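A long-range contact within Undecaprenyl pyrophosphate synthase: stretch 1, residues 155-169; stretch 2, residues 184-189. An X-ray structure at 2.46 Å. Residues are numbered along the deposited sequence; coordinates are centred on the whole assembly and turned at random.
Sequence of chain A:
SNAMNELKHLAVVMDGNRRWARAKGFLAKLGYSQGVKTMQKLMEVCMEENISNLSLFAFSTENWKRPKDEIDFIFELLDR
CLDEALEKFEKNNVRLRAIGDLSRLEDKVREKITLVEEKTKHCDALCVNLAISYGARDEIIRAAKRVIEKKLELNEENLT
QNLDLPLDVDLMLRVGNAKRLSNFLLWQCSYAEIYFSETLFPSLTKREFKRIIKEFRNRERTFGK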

# COMPACT_ATOMS: atom_id res chain seq x y z
N ASN A 155 16.80 5.50 -8.42
CA ASN A 155 15.58 6.10 -8.92
C ASN A 155 14.43 5.08 -8.89
O ASN A 155 14.63 3.93 -8.54
CB ASN A 155 15.80 6.75 -10.29
CG ASN A 155 16.09 5.74 -11.41
OD1 ASN A 155 15.83 4.54 -11.32
ND2 ASN A 155 16.63 6.25 -12.48
N GLU A 156 13.25 5.50 -9.28
CA GLU A 156 12.07 4.62 -9.26
C GLU A 156 12.17 3.38 -10.14
O GLU A 156 11.79 2.29 -9.73
CB GLU A 156 10.80 5.39 -9.64
CG GLU A 156 10.13 5.99 -8.43
CD GLU A 156 8.90 6.85 -8.75
OE1 GLU A 156 7.89 6.32 -9.26
OE2 GLU A 156 8.96 8.07 -8.46
N GLU A 157 12.65 3.58 -11.36
CA GLU A 157 12.74 2.50 -12.32
C GLU A 157 13.74 1.47 -11.90
O GLU A 157 13.47 0.28 -11.94
CB GLU A 157 13.08 3.01 -13.69
CG GLU A 157 12.09 4.06 -14.20
CD GLU A 157 12.36 5.51 -13.69
OE1 GLU A 157 13.02 5.72 -12.63
OE2 GLU A 157 11.87 6.45 -14.35
N ASN A 158 14.88 1.93 -11.44
CA ASN A 158 15.91 0.99 -11.05
C ASN A 158 15.55 0.18 -9.82
O ASN A 158 15.87 -0.98 -9.72
CB ASN A 158 17.26 1.68 -10.86
CG ASN A 158 17.96 1.97 -12.20
OD1 ASN A 158 17.85 1.19 -13.13
ND2 ASN A 158 18.68 3.08 -12.28
N LEU A 159 14.87 0.81 -8.89
CA LEU A 159 14.46 0.13 -7.67
C LEU A 159 13.39 -0.90 -7.99
O LEU A 159 13.41 -2.00 -7.52
CB LEU A 159 13.99 1.15 -6.65
CG LEU A 159 13.33 0.83 -5.30
CD1 LEU A 159 12.01 0.07 -5.42
CD2 LEU A 159 14.30 0.11 -4.42
N THR A 160 12.46 -0.52 -8.83
CA THR A 160 11.44 -1.46 -9.30
C THR A 160 12.06 -2.74 -9.85
O THR A 160 11.71 -3.84 -9.46
CB THR A 160 10.57 -0.79 -10.37
OG1 THR A 160 9.97 0.37 -9.79
CG2 THR A 160 9.54 -1.69 -10.90
N GLN A 161 12.96 -2.56 -10.78
CA GLN A 161 13.57 -3.70 -11.52
C GLN A 161 14.43 -4.60 -10.61
O GLN A 161 14.82 -5.68 -10.97
CB GLN A 161 14.43 -3.25 -12.71
CG GLN A 161 13.62 -2.63 -13.83
CD GLN A 161 12.30 -3.39 -14.11
OE1 GLN A 161 11.17 -2.82 -13.97
NE2 GLN A 161 12.43 -4.69 -14.53
N ASN A 162 14.74 -4.10 -9.45
CA ASN A 162 15.55 -4.87 -8.49
C ASN A 162 14.79 -5.45 -7.30
O ASN A 162 15.38 -6.10 -6.42
CB ASN A 162 16.78 -4.08 -8.01
CG ASN A 162 17.87 -4.03 -9.07
OD1 ASN A 162 18.62 -5.01 -9.22
ND2 ASN A 162 17.94 -2.93 -9.83
N LEU A 163 13.49 -5.22 -7.31
CA LEU A 163 12.61 -5.86 -6.33
C LEU A 163 12.68 -7.37 -6.52
O LEU A 163 13.05 -7.85 -7.56
CB LEU A 163 11.17 -5.37 -6.41
CG LEU A 163 10.87 -3.94 -5.95
CD1 LEU A 163 9.54 -3.51 -6.53
CD2 LEU A 163 10.89 -3.85 -4.43
N ASP A 164 12.38 -8.11 -5.46
CA ASP A 164 12.25 -9.59 -5.55
C ASP A 164 11.22 -9.91 -6.64
O ASP A 164 11.31 -10.91 -7.32
CB ASP A 164 11.74 -10.21 -4.26
CG ASP A 164 12.81 -10.37 -3.22
OD1 ASP A 164 14.01 -10.08 -3.48
OD2 ASP A 164 12.44 -10.82 -2.10
N LEU A 165 10.21 -9.04 -6.73
CA LEU A 165 9.10 -9.17 -7.69
C LEU A 165 8.74 -7.84 -8.35
O LEU A 165 7.87 -7.12 -7.90
CB LEU A 165 7.86 -9.78 -7.01
CG LEU A 165 6.66 -10.10 -7.91
CD1 LEU A 165 6.99 -11.10 -9.00
CD2 LEU A 165 5.55 -10.60 -7.01
N PRO A 166 9.40 -7.55 -9.47
CA PRO A 166 9.25 -6.26 -10.16
C PRO A 166 7.86 -5.90 -10.68
O PRO A 166 7.56 -4.71 -10.91
CB PRO A 166 10.23 -6.40 -11.35
CG PRO A 166 11.24 -7.41 -10.91
CD PRO A 166 10.40 -8.40 -10.15
N LEU A 167 7.04 -6.91 -10.82
CA LEU A 167 5.72 -6.77 -11.49
C LEU A 167 4.65 -6.06 -10.66
O LEU A 167 4.30 -6.46 -9.54
CB LEU A 167 5.18 -8.14 -11.93
CG LEU A 167 3.99 -8.07 -12.91
CD1 LEU A 167 4.32 -7.43 -14.25
CD2 LEU A 167 3.47 -9.47 -13.13
N ASP A 168 4.12 -4.99 -11.23
CA ASP A 168 3.00 -4.24 -10.59
C ASP A 168 1.82 -5.21 -10.38
O ASP A 168 1.54 -6.12 -11.16
CB ASP A 168 2.49 -3.04 -11.40
CG ASP A 168 3.47 -1.85 -11.47
OD1 ASP A 168 4.36 -1.71 -10.60
OD2 ASP A 168 3.34 -1.04 -12.43
N VAL A 169 1.20 -5.03 -9.23
CA VAL A 169 -0.03 -5.73 -8.86
C VAL A 169 -1.18 -4.97 -9.51
O VAL A 169 -1.31 -3.76 -9.40
CB VAL A 169 -0.27 -5.79 -7.33
CG1 VAL A 169 -1.71 -6.22 -7.02
CG2 VAL A 169 0.78 -6.68 -6.66
N PHE A 184 2.44 -6.18 2.62
CA PHE A 184 2.36 -7.04 1.44
C PHE A 184 2.47 -6.25 0.15
O PHE A 184 1.54 -5.55 -0.26
CB PHE A 184 1.08 -7.91 1.46
CG PHE A 184 1.10 -9.04 0.45
CD1 PHE A 184 2.22 -9.82 0.25
CD2 PHE A 184 -0.04 -9.33 -0.29
CE1 PHE A 184 2.21 -10.85 -0.68
CE2 PHE A 184 -0.05 -10.34 -1.22
CZ PHE A 184 1.08 -11.11 -1.42
N LEU A 185 3.62 -6.39 -0.50
CA LEU A 185 3.82 -5.81 -1.86
C LEU A 185 3.41 -4.32 -1.99
O LEU A 185 2.78 -3.86 -2.96
CB LEU A 185 3.00 -6.59 -2.86
CG LEU A 185 3.32 -8.10 -2.96
CD1 LEU A 185 2.31 -8.77 -3.89
CD2 LEU A 185 4.78 -8.32 -3.40
N LEU A 186 3.80 -3.56 -1.01
CA LEU A 186 3.41 -2.12 -0.98
C LEU A 186 3.83 -1.34 -2.24
O LEU A 186 3.08 -0.56 -2.83
CB LEU A 186 3.95 -1.45 0.27
CG LEU A 186 3.35 -2.04 1.58
CD1 LEU A 186 4.07 -1.51 2.84
CD2 LEU A 186 1.84 -1.80 1.66
N TRP A 187 5.06 -1.53 -2.63
CA TRP A 187 5.60 -0.79 -3.78
C TRP A 187 4.82 -1.11 -5.06
O TRP A 187 4.37 -0.24 -5.81
CB TRP A 187 7.07 -1.09 -3.98
CG TRP A 187 7.70 -0.36 -5.13
CD1 TRP A 187 7.61 -0.64 -6.47
CD2 TRP A 187 8.56 0.81 -5.04
NE1 TRP A 187 8.34 0.25 -7.19
CE2 TRP A 187 8.95 1.12 -6.38
CE3 TRP A 187 9.07 1.57 -3.99
CZ2 TRP A 187 9.78 2.15 -6.66
CZ3 TRP A 187 9.87 2.61 -4.27
CH2 TRP A 187 10.24 2.90 -5.59
N GLN A 188 4.66 -2.39 -5.26
CA GLN A 188 3.94 -2.96 -6.42
C GLN A 188 2.45 -2.53 -6.47
O GLN A 188 1.82 -2.42 -7.53
CB GLN A 188 4.06 -4.46 -6.43
CG GLN A 188 5.48 -4.99 -6.62
CD GLN A 188 6.17 -5.25 -5.27
OE1 GLN A 188 5.72 -4.75 -4.24
NE2 GLN A 188 7.25 -6.05 -5.28
N CYS A 189 1.93 -2.23 -5.31
CA CYS A 189 0.50 -1.93 -5.16
C CYS A 189 0.16 -0.45 -5.28
O CYS A 189 -0.97 -0.04 -5.02
CB CYS A 189 -0.02 -2.47 -3.81
SG CYS A 189 -0.36 -4.28 -3.82

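Two residues of the second stretch, Trp187 and Gln188, supply most of that stretch's share of the contact with residues 155-169. The Trp187 side chain (chi1 t, chi2 -78°) reaches toward the short helix 156-161, and this conformation brings its ring nitrogen and one ring face to the helix together. At the ring edge, NE1 of Trp187 donates to OG1 of Thr160 at 3.1 Å; the N-H...O angle of 140° makes the bond noticeably bent. Thr160 adopts the m rotamer, in which its OG1 also donates to O of Glu156 (2.6 Å), one turn back. The hydroxyl thus donates a hydrogen bond to the helix backbone and accepts one from the indole N-H. Leu159 (chi1 t, chi2 m) points toward the indole and lays its CD1 over one face, 3.2 Å from the centroid of the six-membered ring and only 7° off the normal, a close CH-pi contact. Leu163, just past the helix, brings CD1 to 3.5 Å from CD1 of Trp187 and to 3.6 Å from NE2 of Gln188, so one methyl touches both residues.

Gln188 starts sideways to the first stretch. Its chi1 is m, but chi2 lies between wells at 93°; in this bent conformation NE2 reaches O of Leu165 at 2.9 Å, with a nearly straight N-H...O angle of 169°. Its aliphatic part is also packed, CG lying 3.5 Å from O of Leu167. The backbone adds a second link, N of Val169 donating to O of Gln188 at 3.2 Å.

Val169 (chi1 t) points toward the second stretch: its CG2 lies 3.8 Å from CD1 of Leu185, and its CB 3.8 Å from SG of Cys189. Leu185 (chi1 m, chi2 t) also meets Leu165 (chi1 t, chi2 p), more loosely, with 4.3 Å between their CD2 atoms.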